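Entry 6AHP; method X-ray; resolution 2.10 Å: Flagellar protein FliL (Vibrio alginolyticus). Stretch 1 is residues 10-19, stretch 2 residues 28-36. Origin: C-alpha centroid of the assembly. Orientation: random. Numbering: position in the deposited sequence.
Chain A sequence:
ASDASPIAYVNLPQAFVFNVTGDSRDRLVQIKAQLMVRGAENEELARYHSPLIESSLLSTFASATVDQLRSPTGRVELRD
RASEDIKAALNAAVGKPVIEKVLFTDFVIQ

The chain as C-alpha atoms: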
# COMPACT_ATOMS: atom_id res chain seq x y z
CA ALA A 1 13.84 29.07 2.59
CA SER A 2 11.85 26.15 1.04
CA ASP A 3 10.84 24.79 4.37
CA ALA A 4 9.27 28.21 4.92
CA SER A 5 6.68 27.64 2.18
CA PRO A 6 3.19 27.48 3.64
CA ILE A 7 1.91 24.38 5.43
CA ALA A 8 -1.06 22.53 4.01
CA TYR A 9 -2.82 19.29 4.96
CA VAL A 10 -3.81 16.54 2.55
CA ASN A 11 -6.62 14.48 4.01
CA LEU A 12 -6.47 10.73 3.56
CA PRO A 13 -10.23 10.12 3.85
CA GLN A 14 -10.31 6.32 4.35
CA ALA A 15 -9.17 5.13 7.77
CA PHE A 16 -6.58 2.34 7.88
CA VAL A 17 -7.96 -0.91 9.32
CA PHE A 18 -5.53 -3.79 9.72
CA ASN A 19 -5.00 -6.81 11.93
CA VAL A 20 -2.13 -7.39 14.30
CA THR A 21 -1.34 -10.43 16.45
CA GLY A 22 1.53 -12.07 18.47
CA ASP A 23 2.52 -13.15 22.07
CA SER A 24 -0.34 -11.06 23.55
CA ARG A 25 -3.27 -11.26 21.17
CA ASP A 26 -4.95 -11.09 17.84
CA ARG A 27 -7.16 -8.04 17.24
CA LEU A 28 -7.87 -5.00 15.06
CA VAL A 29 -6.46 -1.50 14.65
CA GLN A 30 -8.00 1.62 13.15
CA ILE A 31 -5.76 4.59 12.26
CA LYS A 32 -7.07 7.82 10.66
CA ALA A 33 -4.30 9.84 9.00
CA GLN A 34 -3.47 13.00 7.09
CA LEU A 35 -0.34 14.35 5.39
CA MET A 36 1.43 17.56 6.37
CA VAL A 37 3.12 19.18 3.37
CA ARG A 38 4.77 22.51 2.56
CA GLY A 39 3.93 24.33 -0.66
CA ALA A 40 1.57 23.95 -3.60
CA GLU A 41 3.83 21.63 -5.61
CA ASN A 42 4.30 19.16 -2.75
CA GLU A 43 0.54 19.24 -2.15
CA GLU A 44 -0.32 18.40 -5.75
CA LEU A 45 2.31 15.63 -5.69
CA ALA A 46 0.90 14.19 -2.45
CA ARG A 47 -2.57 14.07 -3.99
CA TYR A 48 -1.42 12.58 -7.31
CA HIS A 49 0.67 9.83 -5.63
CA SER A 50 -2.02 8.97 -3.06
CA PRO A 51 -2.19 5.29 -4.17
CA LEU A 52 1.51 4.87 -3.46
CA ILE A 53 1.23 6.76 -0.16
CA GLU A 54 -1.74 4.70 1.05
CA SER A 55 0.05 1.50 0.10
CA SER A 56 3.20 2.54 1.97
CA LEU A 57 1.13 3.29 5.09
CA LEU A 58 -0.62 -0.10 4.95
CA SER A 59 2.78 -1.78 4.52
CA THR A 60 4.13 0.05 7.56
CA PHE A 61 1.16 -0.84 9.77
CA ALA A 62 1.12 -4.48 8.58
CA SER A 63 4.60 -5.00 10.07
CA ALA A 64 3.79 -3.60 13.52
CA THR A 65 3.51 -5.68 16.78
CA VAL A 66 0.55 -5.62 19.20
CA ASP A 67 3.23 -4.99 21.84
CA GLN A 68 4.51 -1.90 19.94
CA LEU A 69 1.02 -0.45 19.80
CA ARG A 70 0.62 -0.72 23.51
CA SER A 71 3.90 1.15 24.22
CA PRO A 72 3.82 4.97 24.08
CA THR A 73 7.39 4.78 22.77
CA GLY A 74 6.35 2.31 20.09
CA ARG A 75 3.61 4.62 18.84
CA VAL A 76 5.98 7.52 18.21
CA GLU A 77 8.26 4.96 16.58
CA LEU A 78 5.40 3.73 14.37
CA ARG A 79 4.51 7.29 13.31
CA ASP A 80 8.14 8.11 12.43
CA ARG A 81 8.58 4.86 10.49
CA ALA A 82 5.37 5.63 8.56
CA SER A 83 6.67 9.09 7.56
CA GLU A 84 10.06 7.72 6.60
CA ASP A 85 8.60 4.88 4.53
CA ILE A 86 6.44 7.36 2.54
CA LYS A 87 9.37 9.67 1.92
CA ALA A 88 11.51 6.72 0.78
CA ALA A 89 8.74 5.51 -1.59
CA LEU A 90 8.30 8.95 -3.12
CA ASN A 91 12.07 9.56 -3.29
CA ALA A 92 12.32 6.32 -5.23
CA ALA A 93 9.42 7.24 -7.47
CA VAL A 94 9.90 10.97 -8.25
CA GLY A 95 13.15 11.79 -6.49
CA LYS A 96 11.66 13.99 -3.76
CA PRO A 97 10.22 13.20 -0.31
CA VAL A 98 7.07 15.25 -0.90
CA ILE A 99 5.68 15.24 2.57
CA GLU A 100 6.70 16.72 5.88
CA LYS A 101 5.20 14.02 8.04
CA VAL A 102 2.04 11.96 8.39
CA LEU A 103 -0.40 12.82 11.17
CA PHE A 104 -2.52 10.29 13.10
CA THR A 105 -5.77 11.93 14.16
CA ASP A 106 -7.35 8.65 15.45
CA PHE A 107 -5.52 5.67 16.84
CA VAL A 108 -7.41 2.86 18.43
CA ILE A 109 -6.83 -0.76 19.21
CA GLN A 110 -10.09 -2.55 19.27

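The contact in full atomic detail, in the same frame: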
# COMPACT_ATOMS: atom_id res chain seq x y z
N VAL A 10 -3.17 17.37 3.55
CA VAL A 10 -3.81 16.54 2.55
C VAL A 10 -4.51 15.44 3.32
O VAL A 10 -3.85 14.59 3.94
CB VAL A 10 -2.79 15.96 1.56
CG1 VAL A 10 -3.43 14.85 0.72
CG2 VAL A 10 -2.21 17.06 0.67
N ASN A 11 -5.83 15.46 3.27
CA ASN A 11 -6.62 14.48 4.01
C ASN A 11 -6.59 13.14 3.30
O ASN A 11 -6.81 13.07 2.09
CB ASN A 11 -8.07 14.95 4.14
CG ASN A 11 -8.88 13.99 4.97
OD1 ASN A 11 -8.48 13.59 6.06
ND2 ASN A 11 -10.03 13.57 4.43
N LEU A 12 -6.35 12.09 4.06
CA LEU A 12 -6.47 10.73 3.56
C LEU A 12 -7.81 10.20 4.07
O LEU A 12 -7.89 9.73 5.22
CB LEU A 12 -5.32 9.86 4.06
CG LEU A 12 -3.96 10.14 3.43
CD1 LEU A 12 -3.01 9.07 3.83
CD2 LEU A 12 -4.05 10.18 1.90
N PRO A 13 -8.87 10.27 3.27
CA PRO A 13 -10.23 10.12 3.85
C PRO A 13 -10.51 8.75 4.45
O PRO A 13 -11.22 8.67 5.47
CB PRO A 13 -11.14 10.41 2.65
CG PRO A 13 -10.27 11.12 1.63
CD PRO A 13 -8.90 10.57 1.83
N GLN A 14 -9.98 7.67 3.89
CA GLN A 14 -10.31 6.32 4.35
C GLN A 14 -9.37 5.90 5.48
O GLN A 14 -8.15 5.82 5.29
CB GLN A 14 -10.22 5.33 3.19
CG GLN A 14 -10.48 3.88 3.60
CD GLN A 14 -11.95 3.58 3.82
OE1 GLN A 14 -12.57 4.08 4.77
NE2 GLN A 14 -12.53 2.76 2.94
N ALA A 15 -9.95 5.61 6.64
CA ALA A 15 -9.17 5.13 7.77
C ALA A 15 -8.48 3.80 7.45
O ALA A 15 -9.01 2.97 6.70
CB ALA A 15 -10.05 4.95 9.00
N PHE A 16 -7.30 3.60 8.03
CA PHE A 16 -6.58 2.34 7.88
C PHE A 16 -7.08 1.36 8.93
O PHE A 16 -7.04 1.64 10.14
CB PHE A 16 -5.08 2.57 7.99
CG PHE A 16 -4.55 3.40 6.88
CD1 PHE A 16 -4.12 2.82 5.71
CD2 PHE A 16 -4.60 4.78 6.97
CE1 PHE A 16 -3.67 3.61 4.64
CE2 PHE A 16 -4.16 5.58 5.92
CZ PHE A 16 -3.70 4.99 4.75
N VAL A 17 -7.54 0.20 8.47
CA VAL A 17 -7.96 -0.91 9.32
C VAL A 17 -7.10 -2.11 8.96
O VAL A 17 -7.05 -2.52 7.79
CB VAL A 17 -9.45 -1.24 9.13
CG1 VAL A 17 -9.82 -2.46 9.97
CG2 VAL A 17 -10.30 -0.03 9.45
N PHE A 18 -6.44 -2.69 9.96
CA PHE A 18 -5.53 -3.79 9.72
C PHE A 18 -5.43 -4.63 10.99
O PHE A 18 -5.63 -4.12 12.10
CB PHE A 18 -4.14 -3.30 9.31
CG PHE A 18 -3.51 -2.39 10.31
CD1 PHE A 18 -3.88 -1.05 10.37
CD2 PHE A 18 -2.59 -2.88 11.21
CE1 PHE A 18 -3.32 -0.23 11.30
CE2 PHE A 18 -2.03 -2.05 12.16
CZ PHE A 18 -2.40 -0.71 12.20
N ASN A 19 -5.12 -5.88 10.85
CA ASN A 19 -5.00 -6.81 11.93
C ASN A 19 -3.62 -6.85 12.48
O ASN A 19 -2.73 -6.39 11.85
CB ASN A 19 -5.42 -8.19 11.52
CG ASN A 19 -6.58 -8.20 10.57
OD1 ASN A 19 -6.41 -8.47 9.40
ND2 ASN A 19 -7.77 -7.87 11.06
N LEU A 28 -7.83 -5.99 16.12
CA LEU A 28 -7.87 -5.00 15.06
C LEU A 28 -7.31 -3.66 15.51
O LEU A 28 -7.33 -3.32 16.70
CB LEU A 28 -9.30 -4.81 14.54
CG LEU A 28 -9.79 -5.73 13.42
CD1 LEU A 28 -10.03 -7.14 13.93
CD2 LEU A 28 -11.06 -5.16 12.79
N VAL A 29 -6.89 -2.88 14.44
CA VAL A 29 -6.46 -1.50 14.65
C VAL A 29 -7.15 -0.62 13.61
O VAL A 29 -7.31 -1.01 12.45
CB VAL A 29 -4.92 -1.37 14.53
CG1 VAL A 29 -4.44 -0.03 15.05
CG2 VAL A 29 -4.23 -2.52 15.25
N GLN A 30 -7.58 0.55 14.05
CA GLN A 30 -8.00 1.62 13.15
C GLN A 30 -7.12 2.84 13.38
O GLN A 30 -6.92 3.27 14.53
CB GLN A 30 -9.48 1.97 13.33
CG GLN A 30 -10.21 2.12 12.00
CD GLN A 30 -11.58 2.79 12.10
OE1 GLN A 30 -11.74 3.79 12.81
NE2 GLN A 30 -12.56 2.27 11.35
N ILE A 31 -6.56 3.38 12.29
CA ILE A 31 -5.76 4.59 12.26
C ILE A 31 -6.38 5.53 11.23
O ILE A 31 -6.66 5.12 10.10
CB ILE A 31 -4.29 4.31 11.92
CG1 ILE A 31 -3.54 3.87 13.17
CG2 ILE A 31 -3.61 5.54 11.34
CD1 ILE A 31 -2.50 2.83 12.92
N LYS A 32 -6.71 6.77 11.60
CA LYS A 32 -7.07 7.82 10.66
C LYS A 32 -5.87 8.76 10.52
O LYS A 32 -5.23 9.11 11.52
CB LYS A 32 -8.30 8.60 11.15
CG LYS A 32 -8.72 9.76 10.27
CD LYS A 32 -9.35 9.30 8.97
CE LYS A 32 -9.86 10.50 8.19
NZ LYS A 32 -8.80 11.56 8.05
N ALA A 33 -5.56 9.15 9.29
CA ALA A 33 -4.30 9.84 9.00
C ALA A 33 -4.49 10.97 8.01
O ALA A 33 -5.42 10.97 7.19
CB ALA A 33 -3.25 8.86 8.46
N GLN A 34 -3.57 11.93 8.07
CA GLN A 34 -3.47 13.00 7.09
C GLN A 34 -1.99 13.28 6.84
O GLN A 34 -1.13 12.88 7.62
CB GLN A 34 -4.17 14.30 7.55
CG GLN A 34 -5.69 14.19 7.74
CD GLN A 34 -6.40 15.54 7.86
OE1 GLN A 34 -6.09 16.50 7.14
NE2 GLN A 34 -7.37 15.61 8.76
N LEU A 35 -1.71 13.99 5.75
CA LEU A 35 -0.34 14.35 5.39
C LEU A 35 -0.12 15.84 5.60
O LEU A 35 -0.92 16.66 5.14
CB LEU A 35 -0.03 13.98 3.93
CG LEU A 35 -0.46 12.55 3.56
CD1 LEU A 35 -0.48 12.38 2.06
CD2 LEU A 35 0.47 11.50 4.27
N MET A 36 0.98 16.18 6.27
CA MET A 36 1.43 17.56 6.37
C MET A 36 2.47 17.82 5.28
O MET A 36 3.44 17.06 5.16
CB MET A 36 2.03 17.81 7.75
CG MET A 36 2.41 19.25 8.03
SD MET A 36 2.89 19.31 9.79
CE MET A 36 4.58 19.86 9.61
O HOH W 1 -6.76 8.09 7.06

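Antiparallel strands commonly divide their labour by face, one side apolar and buried, the other more polar and open, and the pairing of residues 10-19 with 28-36 in FliL illustrates the principle, including how such a ladder survives an interruption. The apolar centre lies on the face carrying Val-10, Leu-12, Phe-16 and Phe-18 from one stretch and Val-29, Ile-31, Ala-33 and Leu-35 from the other, all of them buried. Phe-18, with chi1 in the p well, brings its ring back over the partner strand: Val-29 CB sits over one ring face, 3.5 Å from Phe-18 CZ, in a CH-pi contact, while Ile-31 CD1 meets the ring edge 3.6 Å from Phe-18 CE1. A flat aromatic thus offers two different surfaces to two branched neighbours. Phe-16, an m rotamer, reaches along the sheet instead, its CE2 lying 4.2 Å from Ala-33 CB, where a methyl group suffices. At the far end, Leu-35 CD1 packs 4.1 Å from Val-10 CG1 and 4.2 Å from Leu-12 CD2. In all, the two stretches bury 918 Å².

Beneath these side chains the backbones are joined by reciprocal hydrogen bonds. Val-10 N donates to Leu-35 O (2.8 Å) and Leu-35 N to Val-10 O (2.9 Å); Phe-16 N donates to Ile-31 O (2.6 Å) and Ile-31 N to Phe-16 O (2.8 Å). The Phe-18 and Val-29 pair repeats the pattern, with Phe-18 N to Val-29 O at 3.1 Å and Val-29 N to Phe-18 O at 2.9 Å. Between the pairs, Val-17 CA approaches Val-29 O at 3.2 Å, a CA-H...O contact that supplements the ladder.

The ladder loosens near the corner at Gln-14. Leu-12 N makes only a weak bond to Ala-33 O (3.5 Å), and a water bridges the gap, accepting from Ala-33 N (2.7 Å) and donating to Leu-12 O (2.7 Å).

The other face is more polar. Val-17 still finds apolar company there, its CG1 4.1 Å from Leu-28 CD2, and its CG2 lies 3.3 Å from Gln-30 CG, the aliphatic part of a side chain whose amide suits an exposed position. Lys-32 points its CA-to-CB bond sideways, yet its long chain carries the ammonium group back to the first stretch. There Lys-32 NZ donates to Asn-11 OD1 at 2.9 Å and, weakly, to Leu-12 O at 3.5 Å, tying a flexible amine to the strand just before the corner.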